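Local coordinates for protein endonuclease 8-like L720 (Acanthamoeba polyphaga mimivirus, PDB 4MB7) that belongs to the endonuclease VIII-like branch of the Fpg/Nei family, combining a beta-rich amino-terminal half with a helix-two-turn-helix (H2TH) domain and a zinc finger, at residues E2-R7 with K217-L222; W44-K49 with K138-N143; V180-Q185 with R263-C268; Q185-Y190 with I238-R243. One frame throughout, in Å; residues are numbered along the deposited sequence.

Contact 1. Residues E2-R7 with K217-L222; sequences EAPRIR and KIIDLL. With SO4 (sulfate ion), chain C.
The long helix 205-230 of the helix-two-turn-helix (H2TH) region receives the amino-terminal lead-in to helix 5-13, and a proline does most of the fitting. Pro4 stands at the N-cap position of helix 5-13 and follows a cis peptide bond; its ring faces the long helix. The nearest alpha carbons are those of Pro4 and Ile219, 6.0 Å apart. Pro4 lays the CD corner of its ring against CB of Leu222, at 3.6 Å, the two side chains crossing at about a right angle. The next corner, CG, comes within 3.7 Å of the carbonyl O of Ile219, while CB meets the CG2 branch of Ile219 at 4.0 Å. With CG1 of Ile219 beside the backbone N and anti to the carbonyl carbon (chi1 -69°), CG2 stands anti to the N and faces Pro4; the longer branch carries CD1 to CB of Ala3, at 4.2 Å. No hydrogen bond joins the two segments; the fit is apolar and largely buried. Leu184 of helix 182-191 also touches Ile218 and Ile219, and Glu2 OE1 accepts from Leu184 N. Beyond the packed face, Arg5 bends at chi2 and chi3 and holds a sulfate ion at the edge of its guanidinium: NH1 donates to sulfate O4 at 3.2 Å, and NH2 donates to sulfate O3 at 3.2 Å with an N-H...O angle of 159°.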
# COMPACT_ATOMS: atom_id res chain seq x y z
N GLU A 2 -2.68 -4.02 -1.83
CA GLU A 2 -2.09 -3.97 -0.50
C GLU A 2 -0.70 -4.58 -0.54
O GLU A 2 -0.27 -5.10 -1.56
CB GLU A 2 -2.96 -4.77 0.48
CG GLU A 2 -3.12 -6.22 0.06
CD GLU A 2 -3.75 -7.09 1.12
OE1 GLU A 2 -4.17 -6.56 2.17
OE2 GLU A 2 -3.82 -8.32 0.92
N ALA A 3 0.02 -4.51 0.59
CA ALA A 3 1.34 -5.13 0.68
C ALA A 3 1.24 -6.63 0.38
O ALA A 3 0.24 -7.26 0.71
CB ALA A 3 1.93 -4.90 2.07
N PRO A 4 2.27 -7.19 -0.27
CA PRO A 4 3.50 -6.53 -0.71
C PRO A 4 3.46 -6.11 -2.18
O PRO A 4 4.51 -5.97 -2.79
CB PRO A 4 4.54 -7.64 -0.53
CG PRO A 4 3.78 -8.88 -0.90
CD PRO A 4 2.34 -8.65 -0.47
N ARG A 5 2.26 -5.92 -2.73
CA ARG A 5 2.12 -5.55 -4.14
C ARG A 5 2.72 -4.17 -4.44
O ARG A 5 3.21 -3.92 -5.54
CB ARG A 5 0.66 -5.61 -4.57
CG ARG A 5 0.41 -5.25 -6.03
CD ARG A 5 1.26 -6.09 -6.98
NE ARG A 5 1.13 -7.52 -6.72
CZ ARG A 5 1.61 -8.47 -7.52
NH1 ARG A 5 2.24 -8.14 -8.64
NH2 ARG A 5 1.45 -9.75 -7.21
N ILE A 6 2.67 -3.27 -3.45
CA ILE A 6 3.25 -1.95 -3.62
C ILE A 6 4.77 -2.05 -3.75
O ILE A 6 5.36 -1.43 -4.64
CB ILE A 6 2.88 -1.00 -2.45
CG1 ILE A 6 1.38 -0.71 -2.45
CG2 ILE A 6 3.65 0.30 -2.56
CD1 ILE A 6 0.60 -1.58 -1.50
N ARG A 7 5.39 -2.83 -2.88
CA ARG A 7 6.83 -3.08 -2.96
C ARG A 7 7.21 -3.72 -4.29
O ARG A 7 8.19 -3.33 -4.92
CB ARG A 7 7.29 -3.99 -1.81
CG ARG A 7 8.71 -4.51 -1.99
CD ARG A 7 9.17 -5.31 -0.79
NE ARG A 7 10.38 -6.07 -1.08
CZ ARG A 7 11.29 -6.41 -0.18
NH1 ARG A 7 11.15 -6.04 1.09
NH2 ARG A 7 12.36 -7.11 -0.54
N LYS A 217 4.10 -12.64 8.35
CA LYS A 217 4.24 -13.97 7.78
C LYS A 217 3.48 -14.10 6.46
O LYS A 217 4.01 -14.62 5.48
CB LYS A 217 3.75 -15.03 8.78
CG LYS A 217 3.98 -16.46 8.32
CD LYS A 217 2.68 -17.14 7.93
CE LYS A 217 1.69 -17.15 9.08
NZ LYS A 217 0.44 -17.87 8.73
N ILE A 218 2.24 -13.63 6.46
CA ILE A 218 1.39 -13.67 5.27
C ILE A 218 1.95 -12.78 4.16
O ILE A 218 1.91 -13.15 2.98
CB ILE A 218 -0.06 -13.26 5.61
CG1 ILE A 218 -0.63 -14.20 6.67
CG2 ILE A 218 -0.93 -13.28 4.36
CD1 ILE A 218 -1.97 -13.76 7.22
N ILE A 219 2.49 -11.62 4.53
CA ILE A 219 3.14 -10.74 3.57
C ILE A 219 4.36 -11.43 2.96
O ILE A 219 4.59 -11.35 1.75
CB ILE A 219 3.56 -9.41 4.22
CG1 ILE A 219 2.33 -8.57 4.56
CG2 ILE A 219 4.49 -8.62 3.30
CD1 ILE A 219 2.63 -7.34 5.39
N ASP A 220 5.12 -12.14 3.79
CA ASP A 220 6.26 -12.92 3.33
C ASP A 220 5.83 -14.00 2.34
O ASP A 220 6.49 -14.22 1.32
CB ASP A 220 6.99 -13.57 4.50
CG ASP A 220 7.75 -12.57 5.35
OD1 ASP A 220 8.05 -11.46 4.86
OD2 ASP A 220 8.06 -12.91 6.52
N LEU A 221 4.73 -14.68 2.66
CA LEU A 221 4.20 -15.73 1.80
C LEU A 221 3.74 -15.18 0.46
O LEU A 221 4.01 -15.77 -0.59
CB LEU A 221 3.04 -16.45 2.49
CG LEU A 221 3.39 -17.36 3.67
CD1 LEU A 221 2.12 -17.90 4.32
CD2 LEU A 221 4.28 -18.50 3.22
N LEU A 222 3.05 -14.04 0.49
CA LEU A 222 2.61 -13.38 -0.73
C LEU A 222 3.80 -12.95 -1.59
O LEU A 222 3.76 -13.06 -2.81
CB LEU A 222 1.73 -12.17 -0.41
CG LEU A 222 0.30 -12.49 0.05
CD1 LEU A 222 -0.34 -11.26 0.68
CD2 LEU A 222 -0.53 -12.97 -1.13
S SO4 C . 2.81 -11.32 -10.98
O1 SO4 C . 3.73 -12.40 -11.36
O2 SO4 C . 1.79 -11.19 -12.04
O3 SO4 C . 2.14 -11.69 -9.71
O4 SO4 C . 3.55 -10.05 -10.86

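Contact 2. Residues W44-K49 with K138-N143; sequences WWFAGK and KYDLSN. With SO4 (sulfate ion), chain E; SO4 (sulfate ion), chain D.
Asp140 OD1 is gripped twice, by the hydroxyl and by the backbone N-H of Ser142, and the second of these bonds defines an Asx turn. Ser142 N and Asp140 OD1 are 2.9 Å apart, and Asp140 also begins a type I beta turn, running to Asn143 and closed by Asn143 N donating to Asp140 O. Both donors to OD1 approach it from above the carboxylate plane. The second oxygen crosses the contact: Gly48 N donates to Asp140 OD2 at 2.8 Å, and a water bridges this OD2 to Gly48 O. With four hydrogen bonds in all, the buried charge is probably well stabilised. The CG of Asp140 lies anti to the backbone N (chi1 -172°), which aims the group at the glycine.

The fold element served is the turn that ends strand 40-47 and leads into strand 50-56 of the four-stranded antiparallel sheet; the loop facing it connects helix 126-136 with helix 148-161. Beside the glycine, Phe46 and Asn143 meet tip to tip. Asn143 ND2 stands over one ring face, offset toward the rim and 3.3 Å from Phe46 CZ, with the ring and amide planes 36° apart. The same ND2 is 3.0 Å from Phe46 O, but at an angle too poor for a hydrogen bond, whereas Asn143 OD1 accepts from Arg145 N. Next along the chain, Lys49 directs its CB away from the loop, and its extended side chain reaches two sulfate ions, NZ donating to O3 of the chain E sulfate at 2.8 Å.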
# COMPACT_ATOMS: atom_id res chain seq x y z
N TRP A 44 12.60 6.92 -6.65
CA TRP A 44 11.33 6.28 -6.30
C TRP A 44 11.40 5.83 -4.85
O TRP A 44 12.46 5.43 -4.37
CB TRP A 44 11.09 5.04 -7.16
CG TRP A 44 10.85 5.26 -8.61
CD1 TRP A 44 11.79 5.29 -9.60
CD2 TRP A 44 9.58 5.42 -9.27
NE1 TRP A 44 11.19 5.49 -10.82
CE2 TRP A 44 9.84 5.57 -10.64
CE3 TRP A 44 8.26 5.47 -8.81
CZ2 TRP A 44 8.81 5.77 -11.57
CZ3 TRP A 44 7.25 5.67 -9.74
CH2 TRP A 44 7.53 5.81 -11.10
N TRP A 45 10.27 5.88 -4.15
CA TRP A 45 10.13 5.19 -2.88
C TRP A 45 8.66 4.91 -2.60
O TRP A 45 7.79 5.42 -3.29
CB TRP A 45 10.80 5.96 -1.72
CG TRP A 45 10.08 7.21 -1.26
CD1 TRP A 45 9.31 7.34 -0.13
CD2 TRP A 45 10.10 8.50 -1.88
NE1 TRP A 45 8.84 8.63 -0.03
CE2 TRP A 45 9.31 9.36 -1.09
CE3 TRP A 45 10.70 9.00 -3.04
CZ2 TRP A 45 9.11 10.70 -1.43
CZ3 TRP A 45 10.50 10.33 -3.37
CH2 TRP A 45 9.71 11.16 -2.57
N PHE A 46 8.40 4.07 -1.60
CA PHE A 46 7.02 3.74 -1.26
C PHE A 46 6.84 3.63 0.25
O PHE A 46 7.78 3.33 0.98
CB PHE A 46 6.59 2.44 -1.95
CG PHE A 46 7.16 1.19 -1.32
CD1 PHE A 46 8.42 0.73 -1.70
CD2 PHE A 46 6.45 0.48 -0.37
CE1 PHE A 46 8.95 -0.41 -1.12
CE2 PHE A 46 6.98 -0.66 0.21
CZ PHE A 46 8.23 -1.11 -0.17
N ALA A 47 5.62 3.89 0.70
CA ALA A 47 5.28 3.77 2.11
C ALA A 47 3.81 3.42 2.21
O ALA A 47 2.94 4.22 1.84
CB ALA A 47 5.56 5.08 2.84
N GLY A 48 3.52 2.21 2.69
CA GLY A 48 2.15 1.74 2.73
C GLY A 48 1.57 1.60 1.34
O GLY A 48 2.15 0.95 0.48
N LYS A 49 0.42 2.24 1.11
CA LYS A 49 -0.26 2.13 -0.17
C LYS A 49 0.10 3.27 -1.13
O LYS A 49 -0.55 3.44 -2.17
CB LYS A 49 -1.77 2.05 0.04
CG LYS A 49 -2.21 0.85 0.88
CD LYS A 49 -3.71 0.82 1.09
CE LYS A 49 -4.11 -0.34 1.99
NZ LYS A 49 -5.55 -0.27 2.38
N LYS A 138 9.26 3.15 7.94
CA LYS A 138 9.74 2.35 9.05
C LYS A 138 8.63 1.51 9.67
O LYS A 138 8.91 0.56 10.41
CB LYS A 138 10.37 3.25 10.12
CG LYS A 138 11.55 4.07 9.63
CD LYS A 138 12.15 4.90 10.76
CE LYS A 138 13.36 5.69 10.29
NZ LYS A 138 13.96 6.48 11.40
N TYR A 139 7.38 1.85 9.38
CA TYR A 139 6.24 1.15 9.95
C TYR A 139 5.60 0.20 8.94
O TYR A 139 4.67 -0.54 9.28
CB TYR A 139 5.19 2.15 10.45
CG TYR A 139 5.72 3.15 11.46
CD1 TYR A 139 6.71 2.79 12.37
CD2 TYR A 139 5.25 4.46 11.48
CE1 TYR A 139 7.20 3.70 13.29
CE2 TYR A 139 5.73 5.38 12.40
CZ TYR A 139 6.71 5.00 13.30
OH TYR A 139 7.19 5.91 14.21
N ASP A 140 6.09 0.23 7.71
CA ASP A 140 5.60 -0.62 6.64
C ASP A 140 6.21 -2.01 6.77
O ASP A 140 7.41 -2.19 6.61
CB ASP A 140 5.97 -0.00 5.28
CG ASP A 140 5.33 -0.73 4.10
OD1 ASP A 140 5.09 -1.95 4.17
OD2 ASP A 140 5.07 -0.06 3.07
N LEU A 141 5.36 -2.99 7.06
CA LEU A 141 5.80 -4.37 7.30
C LEU A 141 6.50 -5.01 6.10
O LEU A 141 7.27 -5.95 6.27
CB LEU A 141 4.62 -5.23 7.74
CG LEU A 141 4.03 -4.92 9.11
CD1 LEU A 141 2.69 -5.60 9.29
CD2 LEU A 141 4.99 -5.35 10.21
N SER A 142 6.24 -4.50 4.90
CA SER A 142 6.85 -5.06 3.70
C SER A 142 8.07 -4.27 3.23
O SER A 142 8.76 -4.68 2.30
CB SER A 142 5.82 -5.13 2.56
OG SER A 142 5.56 -3.83 2.04
N ASN A 143 8.32 -3.13 3.86
CA ASN A 143 9.40 -2.24 3.44
C ASN A 143 10.75 -2.65 4.03
O ASN A 143 10.83 -3.02 5.19
CB ASN A 143 9.08 -0.80 3.82
CG ASN A 143 9.90 0.21 3.04
OD1 ASN A 143 11.10 0.34 3.24
ND2 ASN A 143 9.24 0.94 2.15
S SO4 E . -6.42 3.67 1.84
O1 SO4 E . -5.11 4.14 1.40
O2 SO4 E . -7.24 3.36 0.68
O3 SO4 E . -6.26 2.47 2.66
O4 SO4 E . -7.07 4.71 2.63
S SO4 D . -7.86 -2.60 0.56
O1 SO4 D . -6.49 -2.17 0.31
O2 SO4 D . -8.77 -1.89 -0.33
O3 SO4 D . -7.96 -4.04 0.31
O4 SO4 D . -8.21 -2.32 1.95
O HOH W 1 3.26 -1.30 1.40

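Contact 3. Residues V180-Q185 with R263-C268; sequences VGNILQ and RMTTWC. With ZN (zinc ion), chain B; SO4 (sulfate ion), chain D.
Asn182 and Gln185, one turn apart on helix 182-191, form the close-fitting side of this contact, where amides meet the strand 263-267. Asn182 ND2 donates to Met264 O at 3.0 Å, nearly straight at 166° and in the plane of its own amide. Gln185 folds back at chi2 so that NE2 serves two acceptors, Asn182 OD1 at 3.0 Å and Thr265 OG1 at 3.2 Å. The threonine hydroxyl in turn donates a hydrogen bond to Arg263 O, so the chain of bonds runs from helix to strand; Gln185 OE1 is hydrogen-bonded to the Thr168 hydroxyl.

The other side is looser. Met264 is exposed and turns the end of its side chain from the helix. Arg263, modelled in two conformers, curls over Asn182 CB, which lies across one face of the guanidinium, 3.5 Å from NH2. Its edge faces a sulfate ion, with NH1 2.6 Å from sulfate O4. Asn182 N, in the first turn of the helix, donates to sulfate O3, and the helix end may add favourable polarity. This is the junction of an H2TH helix with the zinc finger of the Fpg/Nei family, a hairpin followed directly by Cys268, which binds zinc together with Cys247, His251 and Cys271.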
# COMPACT_ATOMS: atom_id res chain seq x y z
N VAL A 180 -1.25 -2.50 4.99
CA VAL A 180 -2.21 -3.55 5.32
C VAL A 180 -3.58 -3.24 4.73
O VAL A 180 -4.11 -2.14 4.93
CB VAL A 180 -2.32 -3.75 6.85
CG1 VAL A 180 -3.42 -4.76 7.17
CG2 VAL A 180 -0.99 -4.21 7.42
N GLY A 181 -4.14 -4.20 4.01
CA GLY A 181 -5.45 -4.03 3.40
C GLY A 181 -6.45 -5.07 3.87
O GLY A 181 -6.22 -5.77 4.86
N ASN A 182 -7.57 -5.16 3.16
CA ASN A 182 -8.69 -5.98 3.58
C ASN A 182 -8.40 -7.48 3.65
O ASN A 182 -8.88 -8.17 4.54
CB ASN A 182 -9.91 -5.72 2.69
CG ASN A 182 -11.19 -6.27 3.29
OD1 ASN A 182 -11.41 -6.18 4.50
ND2 ASN A 182 -12.04 -6.85 2.45
N ILE A 183 -7.63 -7.98 2.69
CA ILE A 183 -7.29 -9.40 2.66
C ILE A 183 -6.36 -9.77 3.82
O ILE A 183 -6.58 -10.76 4.52
CB ILE A 183 -6.65 -9.82 1.33
CG1 ILE A 183 -7.66 -9.64 0.18
CG2 ILE A 183 -6.17 -11.26 1.39
CD1 ILE A 183 -7.14 -10.11 -1.16
N LEU A 184 -5.33 -8.96 4.03
CA LEU A 184 -4.34 -9.20 5.08
C LEU A 184 -4.96 -9.20 6.47
O LEU A 184 -4.67 -10.08 7.28
CB LEU A 184 -3.22 -8.17 5.02
CG LEU A 184 -2.12 -8.39 3.97
CD1 LEU A 184 -1.23 -7.15 3.87
CD2 LEU A 184 -1.30 -9.62 4.32
N GLN A 185 -5.79 -8.20 6.76
CA GLN A 185 -6.37 -8.05 8.09
C GLN A 185 -7.22 -9.25 8.51
O GLN A 185 -7.14 -9.70 9.65
CB GLN A 185 -7.15 -6.73 8.21
CG GLN A 185 -8.36 -6.61 7.30
CD GLN A 185 -9.64 -7.06 7.98
OE1 GLN A 185 -9.66 -7.34 9.18
NE2 GLN A 185 -10.72 -7.14 7.21
N ARG A 263 -15.70 -2.35 5.60
CA ARG A 263 -15.16 -3.45 4.80
C ARG A 263 -15.50 -4.98 5.02
O ARG A 263 -15.72 -5.63 6.10
CB ARG A 263 -13.64 -3.48 4.90
CG ARG A 263 -12.98 -2.12 4.79
CD ARG A 263 -13.29 -1.49 3.44
NE ARG A 263 -12.80 -2.29 2.33
CZ ARG A 263 -11.54 -2.28 1.89
NH1 ARG A 263 -10.64 -1.52 2.49
NH2 ARG A 263 -11.20 -3.04 0.87
N MET A 264 -15.71 -5.60 3.88
CA MET A 264 -16.37 -6.88 3.90
C MET A 264 -15.39 -7.89 4.46
O MET A 264 -14.34 -8.13 3.86
CB MET A 264 -16.76 -7.25 2.47
CG MET A 264 -17.43 -8.60 2.31
SD MET A 264 -19.16 -8.61 2.83
CE MET A 264 -19.76 -7.06 2.18
N THR A 265 -15.74 -8.51 5.58
CA THR A 265 -14.82 -9.42 6.26
C THR A 265 -15.44 -10.80 6.45
O THR A 265 -16.58 -10.92 6.91
CB THR A 265 -14.41 -8.87 7.64
OG1 THR A 265 -13.88 -7.55 7.49
CG2 THR A 265 -13.38 -9.77 8.29
N THR A 266 -14.69 -11.84 6.10
CA THR A 266 -15.11 -13.21 6.35
C THR A 266 -14.39 -13.74 7.59
O THR A 266 -13.16 -13.66 7.68
CB THR A 266 -14.79 -14.14 5.16
OG1 THR A 266 -15.55 -13.73 4.02
CG2 THR A 266 -15.12 -15.58 5.51
N TRP A 267 -15.15 -14.27 8.54
CA TRP A 267 -14.56 -14.85 9.74
C TRP A 267 -15.32 -16.09 10.19
O TRP A 267 -16.50 -16.25 9.90
CB TRP A 267 -14.51 -13.83 10.87
CG TRP A 267 -15.83 -13.55 11.53
CD1 TRP A 267 -16.40 -14.25 12.56
CD2 TRP A 267 -16.75 -12.50 11.21
NE1 TRP A 267 -17.61 -13.70 12.90
CE2 TRP A 267 -17.85 -12.63 12.09
CE3 TRP A 267 -16.76 -11.46 10.27
CZ2 TRP A 267 -18.94 -11.76 12.05
CZ3 TRP A 267 -17.84 -10.60 10.23
CH2 TRP A 267 -18.91 -10.75 11.12
N CYS A 268 -14.62 -16.97 10.91
CA CYS A 268 -15.25 -18.16 11.47
C CYS A 268 -15.66 -17.89 12.91
O CYS A 268 -14.81 -17.62 13.76
CB CYS A 268 -14.29 -19.34 11.41
SG CYS A 268 -14.93 -20.83 12.20
ZN ZN B . -13.64 -22.64 11.77
S SO4 D . -7.86 -2.60 0.56
O1 SO4 D . -6.49 -2.17 0.31
O2 SO4 D . -8.77 -1.89 -0.33
O3 SO4 D . -7.96 -4.04 0.31
O4 SO4 D . -8.21 -2.32 1.95

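Contact 4. Residues Q185-Y190 with I238-R243; sequences QQEALY and ILRIYR
An irregular backbone, 238-243, runs past helix 182-191 and comes closest where the alpha carbons of Glu187 and Ile241 lie 5.9 Å apart. Three successive N-H groups of that loop converge on one carboxylate. Glu187 OE1 accepts from Arg240 N at 3.0 Å through its syn lone pair, and OE2 takes both Ile241 N, at 2.9 Å from above the carboxylate plane, and Tyr242 N, at 2.7 Å nearly along the C-O axis. A bend at chi2 (-70°) folds the glutamate against the loop, and a water ties OE1 to Ile238 O. The peptide N-H groups probably stabilise the buried charge, perhaps helped by the Arg240 guanidinium, near but not touching.

In the fold, this joins the H2TH helix to the chain that leads from helix 205-230 toward the zinc finger. Tyr190, whose side chain is about 4 Å from the zinc and touches Cys271, extends the junction: Ile241 CD1 sits 4.1 Å above one face of its ring, toward the rim. Arg240 crosses Tyr190 at about a right angle, the ring's CD2 lying over one face of the guanidinium and the planes 77° apart. Its NH2 lies 3.5 Å from Tyr190 CE2, while NH1 forms a salt bridge with Asp191. At the other end, Gln186 OE1 approaches the edge of Tyr242, 3.4 Å from CD1, and shares a water with Arg243 N; its NE2 turns back to Asn182 O.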
# COMPACT_ATOMS: atom_id res chain seq x y z
N GLN A 185 -5.79 -8.20 6.76
CA GLN A 185 -6.37 -8.05 8.09
C GLN A 185 -7.22 -9.25 8.51
O GLN A 185 -7.14 -9.70 9.65
CB GLN A 185 -7.15 -6.73 8.21
CG GLN A 185 -8.36 -6.61 7.30
CD GLN A 185 -9.64 -7.06 7.98
OE1 GLN A 185 -9.66 -7.34 9.18
NE2 GLN A 185 -10.72 -7.14 7.21
N GLN A 186 -8.02 -9.78 7.59
CA GLN A 186 -8.91 -10.89 7.93
C GLN A 186 -8.19 -12.25 7.92
O GLN A 186 -8.55 -13.15 8.68
CB GLN A 186 -10.15 -10.91 7.04
CG GLN A 186 -9.89 -11.10 5.56
CD GLN A 186 -11.12 -10.78 4.72
OE1 GLN A 186 -11.88 -11.68 4.34
NE2 GLN A 186 -11.33 -9.50 4.43
N GLU A 187 -7.19 -12.39 7.06
CA GLU A 187 -6.37 -13.60 7.06
C GLU A 187 -5.57 -13.70 8.35
O GLU A 187 -5.42 -14.78 8.92
CB GLU A 187 -5.42 -13.61 5.86
CG GLU A 187 -6.09 -13.95 4.53
CD GLU A 187 -6.53 -15.39 4.45
OE1 GLU A 187 -5.86 -16.26 5.04
OE2 GLU A 187 -7.56 -15.66 3.80
N ALA A 188 -5.05 -12.57 8.82
CA ALA A 188 -4.28 -12.53 10.06
C ALA A 188 -5.17 -12.81 11.26
O ALA A 188 -4.78 -13.53 12.18
CB ALA A 188 -3.59 -11.19 10.21
N LEU A 189 -6.37 -12.23 11.25
CA LEU A 189 -7.31 -12.41 12.35
C LEU A 189 -7.74 -13.87 12.49
O LEU A 189 -7.91 -14.36 13.61
CB LEU A 189 -8.52 -11.49 12.18
CG LEU A 189 -8.28 -10.03 12.57
CD1 LEU A 189 -9.48 -9.17 12.22
CD2 LEU A 189 -7.95 -9.92 14.05
N TYR A 190 -7.91 -14.56 11.37
CA TYR A 190 -8.24 -15.98 11.42
C TYR A 190 -7.05 -16.80 11.92
O TYR A 190 -7.21 -17.74 12.69
CB TYR A 190 -8.70 -16.51 10.07
CG TYR A 190 -8.89 -18.01 10.10
CD1 TYR A 190 -10.00 -18.57 10.71
CD2 TYR A 190 -7.95 -18.87 9.54
CE1 TYR A 190 -10.18 -19.93 10.77
CE2 TYR A 190 -8.12 -20.24 9.59
CZ TYR A 190 -9.24 -20.77 10.21
OH TYR A 190 -9.43 -22.13 10.26
N ILE A 238 -2.46 -19.91 -0.51
CA ILE A 238 -2.05 -19.49 0.83
C ILE A 238 -3.20 -18.86 1.61
O ILE A 238 -3.12 -18.70 2.82
CB ILE A 238 -0.88 -18.49 0.79
CG1 ILE A 238 -1.33 -17.18 0.14
CG2 ILE A 238 0.32 -19.08 0.08
CD1 ILE A 238 -0.80 -15.95 0.84
N LEU A 239 -4.27 -18.48 0.90
CA LEU A 239 -5.43 -17.87 1.55
C LEU A 239 -6.27 -18.93 2.26
O LEU A 239 -6.52 -20.00 1.71
CB LEU A 239 -6.28 -17.12 0.52
CG LEU A 239 -5.59 -15.99 -0.24
CD1 LEU A 239 -6.56 -15.31 -1.19
CD2 LEU A 239 -4.99 -14.98 0.73
N ARG A 240 -6.70 -18.62 3.48
CA ARG A 240 -7.39 -19.60 4.31
C ARG A 240 -8.82 -19.20 4.67
O ARG A 240 -9.65 -20.05 4.99
CB ARG A 240 -6.59 -19.89 5.58
CG ARG A 240 -5.26 -20.59 5.33
CD ARG A 240 -4.31 -20.43 6.50
NE ARG A 240 -4.80 -21.06 7.72
CZ ARG A 240 -4.30 -20.83 8.93
NH1 ARG A 240 -3.29 -19.98 9.09
NH2 ARG A 240 -4.81 -21.45 9.99
N ILE A 241 -9.11 -17.90 4.64
CA ILE A 241 -10.43 -17.43 5.07
C ILE A 241 -11.05 -16.42 4.10
O ILE A 241 -12.26 -16.17 4.15
CB ILE A 241 -10.38 -16.83 6.49
CG1 ILE A 241 -11.76 -16.88 7.15
CG2 ILE A 241 -9.84 -15.40 6.46
CD1 ILE A 241 -12.29 -18.29 7.36
N TYR A 242 -10.23 -15.84 3.22
CA TYR A 242 -10.73 -14.81 2.31
C TYR A 242 -11.73 -15.36 1.30
O TYR A 242 -11.40 -16.22 0.49
CB TYR A 242 -9.57 -14.12 1.58
CG TYR A 242 -10.02 -12.98 0.69
CD1 TYR A 242 -10.58 -11.83 1.23
CD2 TYR A 242 -9.90 -13.06 -0.69
CE1 TYR A 242 -11.00 -10.79 0.42
CE2 TYR A 242 -10.31 -12.03 -1.51
CZ TYR A 242 -10.86 -10.90 -0.95
OH TYR A 242 -11.28 -9.86 -1.75
N ARG A 243 -12.96 -14.89 1.41
CA ARG A 243 -14.04 -15.28 0.51
C ARG A 243 -14.29 -16.77 0.51
O ARG A 243 -14.68 -17.35 -0.48
CB ARG A 243 -13.76 -14.77 -0.91
CG ARG A 243 -14.07 -13.29 -1.04
CD ARG A 243 -13.69 -12.72 -2.40
NE ARG A 243 -14.07 -11.32 -2.48
CZ ARG A 243 -13.96 -10.58 -3.57
NH1 ARG A 243 -13.48 -11.11 -4.69
NH2 ARG A 243 -14.34 -9.31 -3.54
O HOH W 2 -13.74 -12.44 2.53
O HOH W 3 -2.88 -16.97 4.75
O HOH W 4 -6.87 -23.49 10.76

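The four contacts trace a path from the beta-rich half through the H2TH region to the zinc finger. Contact 2 lies within the loop closed by contact 1, their centres about 11 Å apart, and Arg7 NH1 probably bonds Ser142 O between them. Contacts 3 and 4 follow contact 2, about 7 Å apart between centres; they share Gln185 and helix 182-191, and contact 4 is nested inside the loop closed by contact 3. Contact 1 crosses both along the chain, using helix 205-230, the next helix after 182-191. Contacts 2 and 4 are farthest apart, about 22 Å between centres, while one sulfate touches contacts 2 and 3. Helix 182-191 thus connects the amino terminus with the metal-bound hairpin.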